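Local coordinates for protein tRNA (Adenine(22)-N(1))-methyltransferase (Mycoplasma capricolum subsp. capricolum, PDB 6QE6) that probably methylates N1 of adenine 22 in tRNA, using S-adenosyl-L-methionine as methyl donor and yielding S-adenosyl-L-homocysteine, at residues 21-27 and 48-52. Numbering follows the deposited sequence.
Sequences MLSFRLN and YLPIY. With SAH (S-adenosyl-L-homocysteine), chain C.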
# COMPACT_ATOMS: atom_id res chain seq x y z
N MET A 21 -18.87 -0.38 -7.13
CA MET A 21 -17.95 -1.26 -7.85
C MET A 21 -16.64 -1.50 -7.11
O MET A 21 -15.90 -2.41 -7.49
CB MET A 21 -17.66 -0.66 -9.22
CG MET A 21 -17.28 0.80 -9.11
SD MET A 21 -16.69 1.54 -10.64
CE MET A 21 -15.99 0.10 -11.44
N LEU A 22 -16.34 -0.70 -6.09
CA LEU A 22 -15.12 -0.84 -5.31
C LEU A 22 -15.43 -1.44 -3.94
O LEU A 22 -16.45 -1.13 -3.32
CB LEU A 22 -14.43 0.52 -5.14
CG LEU A 22 -13.98 1.27 -6.40
CD1 LEU A 22 -13.20 2.50 -6.03
CD2 LEU A 22 -13.18 0.38 -7.33
N SER A 23 -14.54 -2.32 -3.49
CA SER A 23 -14.52 -2.75 -2.10
C SER A 23 -14.15 -1.58 -1.19
O SER A 23 -13.66 -0.54 -1.64
CB SER A 23 -13.54 -3.91 -1.92
OG SER A 23 -12.20 -3.47 -2.07
N PHE A 24 -14.38 -1.77 0.12
CA PHE A 24 -14.08 -0.72 1.09
C PHE A 24 -12.64 -0.25 0.99
O PHE A 24 -12.36 0.95 1.01
CB PHE A 24 -14.38 -1.19 2.52
CG PHE A 24 -14.12 -0.14 3.57
CD1 PHE A 24 -15.00 0.92 3.75
CD2 PHE A 24 -12.98 -0.20 4.37
CE1 PHE A 24 -14.76 1.89 4.72
CE2 PHE A 24 -12.74 0.78 5.32
CZ PHE A 24 -13.63 1.81 5.50
N ARG A 25 -11.69 -1.20 0.90
CA ARG A 25 -10.29 -0.76 0.88
C ARG A 25 -9.95 -0.03 -0.41
O ARG A 25 -9.14 0.92 -0.38
CB ARG A 25 -9.35 -1.94 1.10
CG ARG A 25 -9.47 -3.04 0.10
CD ARG A 25 -8.67 -4.23 0.57
NE ARG A 25 -9.38 -5.46 0.25
CZ ARG A 25 -9.20 -6.12 -0.88
NH1 ARG A 25 -8.32 -5.67 -1.79
NH2 ARG A 25 -9.89 -7.24 -1.09
N LEU A 26 -10.56 -0.41 -1.55
CA LEU A 26 -10.32 0.32 -2.79
C LEU A 26 -10.94 1.70 -2.75
O LEU A 26 -10.38 2.66 -3.29
CB LEU A 26 -10.83 -0.48 -4.00
CG LEU A 26 -9.86 -1.60 -4.43
CD1 LEU A 26 -10.12 -2.05 -5.85
CD2 LEU A 26 -8.39 -1.15 -4.28
N ASN A 27 -12.10 1.84 -2.10
CA ASN A 27 -12.63 3.18 -1.94
C ASN A 27 -11.72 4.05 -1.11
O ASN A 27 -11.65 5.26 -1.34
CB ASN A 27 -14.02 3.15 -1.32
CG ASN A 27 -15.09 3.20 -2.36
OD1 ASN A 27 -15.68 2.17 -2.73
ND2 ASN A 27 -15.34 4.41 -2.89
N TYR A 48 -11.33 -2.21 -12.14
CA TYR A 48 -12.45 -1.46 -11.55
C TYR A 48 -11.98 -0.19 -10.85
O TYR A 48 -12.72 0.80 -10.82
CB TYR A 48 -13.23 -2.36 -10.59
CG TYR A 48 -14.10 -3.40 -11.29
CD1 TYR A 48 -15.02 -3.02 -12.26
CD2 TYR A 48 -14.00 -4.75 -10.98
CE1 TYR A 48 -15.82 -3.95 -12.91
CE2 TYR A 48 -14.79 -5.70 -11.62
CZ TYR A 48 -15.71 -5.29 -12.59
OH TYR A 48 -16.51 -6.21 -13.24
N LEU A 49 -10.77 -0.17 -10.28
CA LEU A 49 -10.27 1.08 -9.70
C LEU A 49 -9.93 2.11 -10.77
O LEU A 49 -10.38 3.27 -10.65
CB LEU A 49 -9.08 0.80 -8.77
CG LEU A 49 -8.34 2.02 -8.20
CD1 LEU A 49 -9.24 2.85 -7.32
CD2 LEU A 49 -7.07 1.62 -7.42
N PRO A 50 -9.17 1.79 -11.83
CA PRO A 50 -9.02 2.78 -12.92
C PRO A 50 -10.34 3.25 -13.49
O PRO A 50 -10.51 4.45 -13.74
CB PRO A 50 -8.18 2.02 -13.96
CG PRO A 50 -7.37 1.08 -13.17
CD PRO A 50 -8.25 0.65 -12.02
N ILE A 51 -11.28 2.33 -13.72
CA ILE A 51 -12.59 2.69 -14.25
C ILE A 51 -13.30 3.67 -13.32
O ILE A 51 -13.77 4.73 -13.75
CB ILE A 51 -13.44 1.43 -14.50
CG1 ILE A 51 -12.92 0.68 -15.73
CG2 ILE A 51 -14.92 1.76 -14.64
CD1 ILE A 51 -13.32 -0.77 -15.76
N TYR A 52 -13.37 3.35 -12.03
CA TYR A 52 -13.99 4.26 -11.06
C TYR A 52 -13.36 5.65 -11.11
O TYR A 52 -14.06 6.67 -11.16
CB TYR A 52 -13.89 3.68 -9.65
CG TYR A 52 -14.50 4.57 -8.60
CD1 TYR A 52 -15.83 4.39 -8.21
CD2 TYR A 52 -13.75 5.59 -7.99
CE1 TYR A 52 -16.42 5.20 -7.25
CE2 TYR A 52 -14.33 6.42 -7.01
CZ TYR A 52 -15.68 6.21 -6.65
OH TYR A 52 -16.29 6.98 -5.69
N SAH C . -5.82 -4.51 -7.44
CA SAH C . -6.88 -5.42 -7.03
CB SAH C . -6.48 -6.88 -7.32
CG SAH C . -5.32 -7.45 -6.51
SD SAH C . -5.07 -9.21 -6.85
C SAH C . -7.23 -5.25 -5.55
O SAH C . -6.44 -4.72 -4.77
OXT SAH C . -8.31 -5.65 -5.10
C5' SAH C . -3.31 -8.95 -7.21
C4' SAH C . -3.06 -8.71 -8.69
O4' SAH C . -1.73 -8.28 -8.87
C3' SAH C . -3.20 -9.97 -9.52
O3' SAH C . -4.06 -9.72 -10.61
C2' SAH C . -1.80 -10.28 -10.02
O2' SAH C . -1.87 -10.79 -11.32
C1' SAH C . -1.14 -8.92 -9.97
N9 SAH C . 0.31 -8.98 -9.73
C8 SAH C . 0.98 -9.84 -8.91
N7 SAH C . 2.30 -9.53 -8.98
C5 SAH C . 2.47 -8.50 -9.82
C6 SAH C . 3.60 -7.82 -10.25
N6 SAH C . 4.81 -8.15 -9.80
N1 SAH C . 3.45 -6.79 -11.15
C2 SAH C . 2.20 -6.43 -11.61
N3 SAH C . 1.09 -7.12 -11.18
C4 SAH C . 1.23 -8.14 -10.30
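Tyr48 O is approached by Met21 CE at 3.4 Å and by Leu22 CD2 at 3.5 Å, and it also accepts the helical hydrogen bond from Tyr52 N at 2.9 Å. No hydrogen bond joins the two segments, so the contact is mainly apolar.

Tyr52 carries much of it. With CG anti to the backbone N (chi1 179°), one face of its ring lies under Leu22, whose side chain crosses it at about a right angle. Leu22 CD1 is 3.8 Å from the centroid of the Tyr52 ring and 22° off the normal, a CH-pi contact. Met21 SD meets the edge of the same ring, near its plane, in a Met-aromatic contact. At the phenol end, the Asn27 amide is turned steeply to the ring, and Asn27 ND2 is 3.9 Å from Tyr52 OH, too far for a hydrogen bond. A bend at the last torsion of Met21 (chi3 -29°) carries CE away from the Tyr52 ring. Met21 CE then touches Tyr48 CD1 and lies 3.8 Å from Ile51 CG2.

The mixed sheet has the strand order of class I methyltransferases, 3-2-1-4-5-7-6, with strand 36-42 as the first, between 59-66 and 109-115. Helix 48-55 follows it, and the N-terminal segment packs on that helix. Leu22 CD1 reaches Leu49 CD1 at 4.2 Å. Leu26 CD1 packs on Leu49 CB.

Ser23 is at the N-cap position of helix 24-31, and the Glu164 carboxylate accepts hydrogen bonds from Phe24 N and Arg25 N. On the cofactor side, Arg25 NH1 makes a weak hydrogen bond of 3.3 Å to OXT of S-adenosyl-L-homocysteine. The other carboxylate oxygen, O, lies at the edge of the Arg25 guanidinium, in its plane. Gly43, Asp66, Asn94 and Gly95 also hydrogen-bond the ligand.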